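Side-chain contacts in hypothetical protein (Exiguobacterium sibiricum, PDB 2HKV), which is of unknown function but belongs to the DinB superfamily of helical-bundle proteins and carries a bound nickel ion: residues Gln91-Arg96 with Gly116-Ala121; Leu53-Leu58 with Ala70-Val75. All coordinates share one frame; numbering follows the deposited sequence.

Interaction 1. Residues Gln91-Arg96 with Gly116-Ala121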
ATOM      1  N   GLN A  91     -11.478 -13.130   6.313  1.00 33.74           N
ATOM      2  CA  GLN A  91     -11.484 -14.481   6.892  1.00 36.59           C
ATOM      3  C   GLN A  91     -10.794 -15.475   5.964  1.00 35.78           C
ATOM      4  O   GLN A  91     -10.050 -16.355   6.400  1.00 34.34           O
ATOM      5  CB  GLN A  91     -12.921 -14.940   7.167  1.00 37.84           C
ATOM      6  CG  GLN A  91     -12.983 -16.227   7.966  1.00 47.26           C
ATOM      7  CD  GLN A  91     -12.285 -16.073   9.310  1.00 53.35           C
ATOM      8  OE1 GLN A  91     -12.638 -15.192  10.107  1.00 54.28           O
ATOM      9  NE2 GLN A  91     -11.265 -16.902   9.549  1.00 38.31           N
ATOM     10  N   TYR A  92     -11.040 -15.329   4.665  1.00 35.29           N
ATOM     11  CA  TYR A  92     -10.463 -16.209   3.679  1.00 36.69           C
ATOM     12  C   TYR A  92      -8.947 -16.056   3.725  1.00 35.73           C
ATOM     13  O   TYR A  92      -8.197 -17.068   3.725  1.00 35.81           O
ATOM     14  CB  TYR A  92     -10.975 -15.823   2.292  1.00 36.85           C
ATOM     15  CG  TYR A  92     -10.579 -16.762   1.189  1.00 38.77           C
ATOM     16  CD1 TYR A  92      -9.331 -16.659   0.594  1.00 40.83           C
ATOM     17  CD2 TYR A  92     -11.440 -17.762   0.750  1.00 39.74           C
ATOM     18  CE1 TYR A  92      -8.938 -17.504  -0.421  1.00 43.96           C
ATOM     19  CE2 TYR A  92     -11.065 -18.612  -0.293  1.00 42.44           C
ATOM     20  CZ  TYR A  92      -9.802 -18.476  -0.865  1.00 42.15           C
ATOM     21  OH  TYR A  92      -9.397 -19.306  -1.873  1.00 49.25           O
ATOM     22  N   TYR A  93      -8.524 -14.797   3.742  1.00 36.32           N
ATOM     23  CA  TYR A  93      -7.107 -14.462   3.810  1.00 34.80           C
ATOM     24  C   TYR A  93      -6.471 -15.057   5.088  1.00 35.32           C
ATOM     25  O   TYR A  93      -5.395 -15.638   5.041  1.00 36.14           O
ATOM     26  CB  TYR A  93      -6.915 -12.953   3.737  1.00 34.65           C
ATOM     27  CG  TYR A  93      -5.438 -12.474   3.716  1.00 33.61           C
ATOM     28  CD1 TYR A  93      -4.750 -12.194   4.899  1.00 32.06           C
ATOM     29  CD2 TYR A  93      -4.757 -12.296   2.510  1.00 33.63           C
ATOM     30  CE1 TYR A  93      -3.443 -11.743   4.877  1.00 34.29           C
ATOM     31  CE2 TYR A  93      -3.434 -11.848   2.481  1.00 34.71           C
ATOM     32  CZ  TYR A  93      -2.779 -11.588   3.672  1.00 33.08           C
ATOM     33  OH  TYR A  93      -1.472 -11.172   3.652  1.00 35.72           O
ATOM     34  N   GLN A  94      -7.127 -14.870   6.216  1.00 33.87           N
ATOM     35  CA  GLN A  94      -6.558 -15.353   7.476  1.00 37.67           C
ATOM     36  C   GLN A  94      -6.387 -16.851   7.448  1.00 34.48           C
ATOM     37  O   GLN A  94      -5.405 -17.396   7.966  1.00 37.32           O
ATOM     38  CB  GLN A  94      -7.430 -14.979   8.659  1.00 39.73           C
ATOM     39  CG  GLN A  94      -7.392 -13.526   9.003  1.00 43.17           C
ATOM     40  CD  GLN A  94      -8.296 -13.235  10.168  1.00 45.52           C
ATOM     41  OE1 GLN A  94      -9.416 -12.723  10.005  1.00 60.54           O
ATOM     42  NE2 GLN A  94      -7.846 -13.610  11.350  1.00 43.21           N
ATOM     43  N   ASP A  95      -7.332 -17.551   6.834  1.00 34.02           N
ATOM     44  CA  ASP A  95      -7.220 -18.994   6.782  1.00 36.10           C
ATOM     45  C   ASP A  95      -6.049 -19.447   5.908  1.00 34.49           C
ATOM     46  O   ASP A  95      -5.344 -20.390   6.248  1.00 33.44           O
ATOM     47  CB  ASP A  95      -8.506 -19.573   6.219  1.00 38.78           C
ATOM     48  CG  ASP A  95      -9.715 -19.346   7.136  1.00 47.40           C
ATOM     49  OD1 ASP A  95      -9.540 -18.892   8.308  1.00 53.69           O
ATOM     50  OD2 ASP A  95     -10.849 -19.642   6.668  1.00 53.98           O
ATOM     51  N   ARG A  96      -5.852 -18.773   4.774  1.00 33.75           N
ATOM     52  CA  ARG A  96      -4.714 -19.070   3.889  1.00 36.77           C
ATOM     53  C   ARG A  96      -3.381 -18.666   4.558  1.00 39.74           C
ATOM     54  O   ARG A  96      -2.324 -19.311   4.391  1.00 40.99           O
ATOM     55  CB  ARG A  96      -4.885 -18.389   2.529  1.00 39.35           C
ATOM     56  CG  ARG A  96      -6.084 -18.899   1.690  1.00 39.93           C
ATOM     57  CD  ARG A  96      -6.506 -20.295   2.076  1.00 53.30           C
ATOM     58  NE  ARG A  96      -7.702 -20.778   1.388  1.00 58.46           N
ATOM     59  CZ  ARG A  96      -8.967 -20.442   1.660  1.00 60.80           C
ATOM     60  NH1 ARG A  96      -9.278 -19.547   2.585  1.00 58.82           N
ATOM     61  NH2 ARG A  96      -9.943 -21.014   0.962  1.00 72.00           N
ATOM     62  N   GLY A 116       5.067 -14.599  -1.130  1.00 35.28           N
ATOM     63  CA  GLY A 116       4.935 -13.467  -2.031  1.00 32.28           C
ATOM     64  C   GLY A 116       3.512 -13.079  -2.379  1.00 33.48           C
ATOM     65  O   GLY A 116       3.179 -11.907  -2.345  1.00 33.17           O
ATOM     66  N   TRP A 117       2.648 -14.039  -2.634  1.00 30.75           N
ATOM     67  CA  TRP A 117       1.247 -13.736  -2.882  1.00 32.56           C
ATOM     68  C   TRP A 117       0.522 -13.142  -1.683  1.00 30.91           C
ATOM     69  O   TRP A 117      -0.291 -12.242  -1.820  1.00 32.06           O
ATOM     70  CB  TRP A 117       0.491 -14.983  -3.394  1.00 33.18           C
ATOM     71  CG  TRP A 117       0.710 -15.251  -4.869  1.00 40.47           C
ATOM     72  CD1 TRP A 117       1.384 -16.305  -5.437  1.00 39.25           C
ATOM     73  CD2 TRP A 117       0.247 -14.431  -5.961  1.00 35.30           C
ATOM     74  NE1 TRP A 117       1.367 -16.178  -6.818  1.00 36.98           N
ATOM     75  CE2 TRP A 117       0.690 -15.041  -7.159  1.00 37.68           C
ATOM     76  CE3 TRP A 117      -0.484 -13.245  -6.032  1.00 39.24           C
ATOM     77  CZ2 TRP A 117       0.413 -14.510  -8.404  1.00 41.72           C
ATOM     78  CZ3 TRP A 117      -0.773 -12.721  -7.294  1.00 45.01           C
ATOM     79  CH2 TRP A 117      -0.324 -13.378  -8.454  1.00 38.37           C
ATOM     80  N   LEU A 118       0.790 -13.667  -0.501  1.00 34.68           N
ATOM     81  CA  LEU A 118       0.251 -13.086   0.706  1.00 32.09           C
ATOM     82  C   LEU A 118       0.706 -11.636   0.911  1.00 34.96           C
ATOM     83  O   LEU A 118      -0.091 -10.774   1.298  1.00 35.19           O
ATOM     84  CB  LEU A 118       0.612 -13.961   1.879  1.00 32.39           C
ATOM     85  CG  LEU A 118      -0.088 -15.306   2.017  1.00 33.43           C
ATOM     86  CD1 LEU A 118       0.596 -16.303   2.990  1.00 36.90           C
ATOM     87  CD2 LEU A 118      -1.594 -15.166   2.281  1.00 32.69           C
ATOM     88  N   LEU A 119       1.966 -11.355   0.606  1.00 33.57           N
ATOM     89  CA  LEU A 119       2.421  -9.959   0.641  1.00 34.91           C
ATOM     90  C   LEU A 119       1.788  -9.123  -0.492  1.00 36.95           C
ATOM     91  O   LEU A 119       1.416  -7.945  -0.269  1.00 34.00           O
ATOM     92  CB  LEU A 119       3.949  -9.862   0.586  1.00 33.01           C
ATOM     93  CG  LEU A 119       4.589  -8.461   0.483  1.00 33.22           C
ATOM     94  CD1 LEU A 119       4.140  -7.551   1.634  1.00 36.76           C
ATOM     95  CD2 LEU A 119       6.121  -8.635   0.444  1.00 35.22           C
ATOM     96  N   GLU A 120       1.629  -9.688  -1.700  1.00 33.10           N
ATOM     97  CA  GLU A 120       1.051  -8.952  -2.813  1.00 33.92           C
ATOM     98  C   GLU A 120      -0.348  -8.488  -2.476  1.00 35.75           C
ATOM     99  O   GLU A 120      -0.709  -7.361  -2.786  1.00 33.61           O
ATOM    100  CB  GLU A 120       1.039  -9.814  -4.077  1.00 37.08           C
ATOM    101  CG  GLU A 120       0.597  -9.121  -5.384  1.00 36.76           C
ATOM    102  CD  GLU A 120      -0.917  -8.851  -5.462  1.00 44.10           C
ATOM    103  OE1 GLU A 120      -1.685  -9.632  -4.866  1.00 44.28           O
ATOM    104  OE2 GLU A 120      -1.364  -7.882  -6.120  1.00 47.05           O
ATOM    105  N   ALA A 121      -1.119  -9.310  -1.780  1.00 33.20           N
ATOM    106  CA  ALA A 121      -2.511  -8.975  -1.546  1.00 34.23           C
ATOM    107  C   ALA A 121      -2.484  -7.853  -0.502  1.00 36.03           C
ATOM    108  O   ALA A 121      -3.310  -6.956  -0.562  1.00 32.49           O
ATOM    109  CB  ALA A 121      -3.267 -10.181  -1.031  1.00 33.33           C
TER
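The ring of Tyr93 is met by Leu118 in two ways: methyl CD2 of Leu118 lies over one face, while the backbone O of Leu118 sits at the edge, in the plane of the ring. The methyl is off-centre, with Leu118 CD2 4.3 Å from the centroid of the Tyr93 ring, a CH-pi contact made chiefly near CE2 and CZ. At the edge, Tyr93 OH donates to Leu118 O over 2.8 Å. The hydroxyl stands above the carbonyl plane, 46° out of it, and so does not use a lone-pair direction. Ala121 adds its methyl obliquely, CB lying 3.9 Å from Tyr93 CE2.

The two segments belong to helices 82-98 and 114-138 of the four-helix bundle expected of a DinB-like protein. The axes of the short segments 91-96 and 116-121 run antiparallel, with 154° between their directions, and approach to 11.6 Å, a wide spacing that the long tyrosine spans: CG of Tyr93 is anti to the backbone N (chi1 -177°), which carries the hydroxyl across to the partner helix. Leu9 and Val13 of helix 4-26 also pack on Tyr93, and Trp5 packs on Leu118.

A second flat pair lies within helix 82-98. Arg96 NH1 is 3.2 Å above the centre of one face of the Tyr92 ring, and the Tyr92 ring in turn covers one face of the guanidinium group near its rim. The same nitrogen is tied back to its own helix, since Arg96 NH1 donates to Tyr92 O at 2.9 Å. That carbonyl also accepts the helical bond from Arg96 N, at 3.1 Å, and the two donors arrive from opposite faces of its plane. Beyond the aliphatic start of Arg96, its charged end turns away from helix 114-138.

Interaction 2. Residues Leu53-Leu58 with Ala70-Val75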
ATOM      1  N   LEU A  53     -10.741  -8.002  -2.808  1.00 34.47           N
ATOM      2  CA  LEU A  53      -9.451  -8.323  -3.382  1.00 34.73           C
ATOM      3  C   LEU A  53      -8.600  -9.316  -2.564  1.00 36.27           C
ATOM      4  O   LEU A  53      -7.723  -9.991  -3.126  1.00 34.86           O
ATOM      5  CB  LEU A  53      -8.654  -7.065  -3.745  1.00 40.40           C
ATOM      6  CG  LEU A  53      -8.090  -6.131  -2.667  1.00 35.56           C
ATOM      7  CD1 LEU A  53      -6.787  -6.664  -1.900  1.00 34.19           C
ATOM      8  CD2 LEU A  53      -7.783  -4.786  -3.377  1.00 35.30           C
ATOM      9  N   LEU A  54      -8.792  -9.363  -1.244  1.00 34.97           N
ATOM     10  CA  LEU A  54      -7.934 -10.251  -0.431  1.00 35.40           C
ATOM     11  C   LEU A  54      -8.209 -11.694  -0.816  1.00 35.59           C
ATOM     12  O   LEU A  54      -7.296 -12.511  -0.790  1.00 38.47           O
ATOM     13  CB  LEU A  54      -8.111 -10.035   1.071  1.00 31.78           C
ATOM     14  CG  LEU A  54      -7.544  -8.770   1.719  1.00 38.54           C
ATOM     15  CD1 LEU A  54      -7.899  -8.783   3.219  1.00 35.18           C
ATOM     16  CD2 LEU A  54      -6.028  -8.657   1.511  1.00 32.61           C
ATOM     17  N   GLU A  55      -9.442 -12.001  -1.220  1.00 33.84           N
ATOM     18  CA  GLU A  55      -9.809 -13.364  -1.648  1.00 34.22           C
ATOM     19  C   GLU A  55      -9.488 -13.554  -3.124  1.00 32.62           C
ATOM     20  O   GLU A  55      -8.896 -14.560  -3.506  1.00 35.61           O
ATOM     21  CB  GLU A  55     -11.277 -13.613  -1.312  1.00 32.77           C
ATOM     22  CG  GLU A  55     -11.866 -14.873  -1.839  1.00 36.51           C
ATOM     23  CD  GLU A  55     -13.261 -15.169  -1.309  1.00 39.65           C
ATOM     24  OE1 GLU A  55     -13.744 -14.498  -0.357  1.00 40.14           O
ATOM     25  OE2 GLU A  55     -13.899 -16.097  -1.865  1.00 33.74           O
ATOM     26  N   ALA A  56      -9.840 -12.563  -3.949  1.00 32.25           N
ATOM     27  CA  ALA A  56      -9.590 -12.581  -5.386  1.00 35.38           C
ATOM     28  C   ALA A  56      -8.132 -12.875  -5.643  1.00 34.59           C
ATOM     29  O   ALA A  56      -7.794 -13.791  -6.391  1.00 34.91           O
ATOM     30  CB  ALA A  56     -10.047 -11.214  -6.095  1.00 31.08           C
ATOM     31  N   ASP A  57      -7.239 -12.131  -4.994  1.00 35.03           N
ATOM     32  CA  ASP A  57      -5.839 -12.320  -5.297  1.00 34.36           C
ATOM     33  C   ASP A  57      -5.377 -13.711  -4.932  1.00 33.54           C
ATOM     34  O   ASP A  57      -4.528 -14.265  -5.614  1.00 34.42           O
ATOM     35  CB  ASP A  57      -4.956 -11.275  -4.595  1.00 35.61           C
ATOM     36  CG  ASP A  57      -5.093  -9.860  -5.195  1.00 38.12           C
ATOM     37  OD1 ASP A  57      -6.029  -9.554  -6.017  1.00 36.41           O
ATOM     38  OD2 ASP A  57      -4.264  -8.982  -4.819  1.00 43.11           O
ATOM     39  N   LEU A  58      -5.884 -14.274  -3.851  1.00 34.46           N
ATOM     40  CA  LEU A  58      -5.412 -15.582  -3.430  1.00 34.72           C
ATOM     41  C   LEU A  58      -5.991 -16.682  -4.296  1.00 36.13           C
ATOM     42  O   LEU A  58      -5.326 -17.684  -4.504  1.00 31.56           O
ATOM     43  CB  LEU A  58      -5.690 -15.825  -1.935  1.00 35.74           C
ATOM     44  CG  LEU A  58      -4.829 -14.973  -0.967  1.00 39.62           C
ATOM     45  CD1 LEU A  58      -5.084 -15.409   0.440  1.00 33.66           C
ATOM     46  CD2 LEU A  58      -3.373 -15.073  -1.276  1.00 43.97           C
ATOM     47  N   ALA A  70     -14.013 -14.279 -13.776  1.00 29.17           N
ATOM     48  CA  ALA A  70     -15.048 -13.454 -14.322  1.00 29.09           C
ATOM     49  C   ALA A  70     -16.314 -13.735 -13.559  1.00 29.41           C
ATOM     50  O   ALA A  70     -17.123 -12.848 -13.335  1.00 35.14           O
ATOM     51  CB  ALA A  70     -15.283 -13.773 -15.797  1.00 30.99           C
ATOM     52  N   GLN A  71     -16.519 -14.999 -13.235  1.00 29.12           N
ATOM     53  CA  GLN A  71     -17.710 -15.408 -12.517  1.00 30.47           C
ATOM     54  C   GLN A  71     -17.656 -14.822 -11.106  1.00 31.93           C
ATOM     55  O   GLN A  71     -18.705 -14.444 -10.600  1.00 34.11           O
ATOM     56  CB  GLN A  71     -17.782 -16.918 -12.463  1.00 26.32           C
ATOM     57  CG  GLN A  71     -18.898 -17.432 -11.602  1.00 28.44           C
ATOM     58  CD  GLN A  71     -19.099 -18.909 -11.741  1.00 32.82           C
ATOM     59  OE1 GLN A  71     -18.611 -19.555 -12.711  1.00 35.76           O
ATOM     60  NE2 GLN A  71     -19.853 -19.476 -10.789  1.00 30.54           N
ATOM     61  N   PHE A  72     -16.438 -14.695 -10.537  1.00 32.84           N
ATOM     62  CA  PHE A  72     -16.203 -14.200  -9.189  1.00 31.52           C
ATOM     63  C   PHE A  72     -16.482 -12.722  -9.142  1.00 34.32           C
ATOM     64  O   PHE A  72     -17.180 -12.258  -8.266  1.00 37.68           O
ATOM     65  CB  PHE A  72     -14.729 -14.451  -8.745  1.00 33.16           C
ATOM     66  CG  PHE A  72     -14.381 -13.889  -7.378  1.00 35.14           C
ATOM     67  CD1 PHE A  72     -14.559 -14.642  -6.219  1.00 38.15           C
ATOM     68  CD2 PHE A  72     -13.843 -12.654  -7.271  1.00 30.46           C
ATOM     69  CE1 PHE A  72     -14.234 -14.126  -4.955  1.00 32.11           C
ATOM     70  CE2 PHE A  72     -13.515 -12.104  -6.002  1.00 41.92           C
ATOM     71  CZ  PHE A  72     -13.708 -12.844  -4.855  1.00 33.69           C
ATOM     72  N   TYR A  73     -15.922 -11.985 -10.096  1.00 32.89           N
ATOM     73  CA  TYR A  73     -16.099 -10.560 -10.143  1.00 35.71           C
ATOM     74  C   TYR A  73     -17.504 -10.165 -10.471  1.00 35.76           C
ATOM     75  O   TYR A  73     -17.922  -9.086 -10.094  1.00 39.30           O
ATOM     76  CB  TYR A  73     -15.137  -9.925 -11.148  1.00 39.50           C
ATOM     77  CG  TYR A  73     -13.686 -10.003 -10.763  1.00 40.07           C
ATOM     78  CD1 TYR A  73     -13.257  -9.606  -9.500  1.00 39.71           C
ATOM     79  CD2 TYR A  73     -12.732 -10.469 -11.654  1.00 43.77           C
ATOM     80  CE1 TYR A  73     -11.928  -9.652  -9.145  1.00 57.79           C
ATOM     81  CE2 TYR A  73     -11.388 -10.537 -11.289  1.00 50.90           C
ATOM     82  CZ  TYR A  73     -11.002 -10.128 -10.041  1.00 50.47           C
ATOM     83  OH  TYR A  73      -9.684 -10.156  -9.659  1.00 56.06           O
ATOM     84  N   ALA A  74     -18.237 -11.026 -11.171  1.00 35.43           N
ATOM     85  CA  ALA A  74     -19.608 -10.727 -11.542  1.00 38.38           C
ATOM     86  C   ALA A  74     -20.619 -10.870 -10.408  1.00 39.36           C
ATOM     87  O   ALA A  74     -21.743 -10.436 -10.570  1.00 40.21           O
ATOM     88  CB  ALA A  74     -20.056 -11.579 -12.777  1.00 34.73           C
ATOM     89  N   VAL A  75     -20.264 -11.479  -9.282  1.00 42.12           N
ATOM     90  CA  VAL A  75     -21.249 -11.594  -8.201  1.00 41.98           C
ATOM     91  C   VAL A  75     -21.425 -10.190  -7.588  1.00 39.16           C
ATOM     92  O   VAL A  75     -20.459  -9.564  -7.177  1.00 37.04           O
ATOM     93  CB  VAL A  75     -20.907 -12.709  -7.172  1.00 43.50           C
ATOM     94  CG1 VAL A  75     -21.812 -12.611  -5.953  1.00 43.48           C
ATOM     95  CG2 VAL A  75     -21.119 -14.087  -7.815  1.00 37.93           C
TER
HETATM   96  O   HOH W   1      -8.063  -8.354  -7.226  1.00 48.02           O
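The backbones come nearest at Ala56 and Phe72, whose CA atoms are 7.8 Å apart, just beyond a kink in helix 43-61 where the N atoms of Leu54 and Glu55 lack a bond to the preceding turn. With CG anti to its backbone N (chi1 177°), Phe72 sends its ring toward helix 43-61. The methyl of Ala56 is met by two aromatic residues: CB lies 3.6 Å from Phe72 CE2 and 3.9 Å from Tyr73 CE1, oblique to both rings. Glu55 meets the phenyl ring on its CE1 flank, across from the CE2 atom that Ala56 touches, OE2 standing 3.7 Å from Phe72 CE1 at the ring edge, with carboxylate and ring planes 57° apart. Its extended chain brings CG against the ring as well, while salt bridges to Arg59 and Arg85 hold the two carboxylate oxygens.

Short helix 66-73 thus packs on helix 43-61 of the bundle, near the nickel site of His49, His124 and His128; the side chain of Tyr73 is about 8 Å from the metal ion. One water donates to Asp57 OD1 at 2.7 Å and makes a weak, long contact of 3.4 Å to Tyr73 OH. The other oxygen, Asp57 OD2, is hydrogen-bonded to ND1 of His124, consistent with a second-shell role for Asp57 in orienting this nickel ligand.

How the interactions relate
From the N terminus, helix 4-26 precedes both contacts. Interaction 2 closes first: after 11 intervening residues the chain is back alongside helix 43-61, through the end of helix 66-73. Helix 82-98 follows, and interaction 1 then closes a loop of 19 residues by pairing it with helix 114-138. The two loops therefore come in series, neither nesting nor crossing. In space their centres are about 13 Å apart and they touch directly. Arg96 CB packs 3.6 Å from Leu58 CD1, and like charges come close where the carboxylate oxygens Glu120 OE1 and Asp57 OD2 lie 2.7 Å apart. Helix 43-61 thereby adjoins both helices of interaction 1 while carrying helix 66-73.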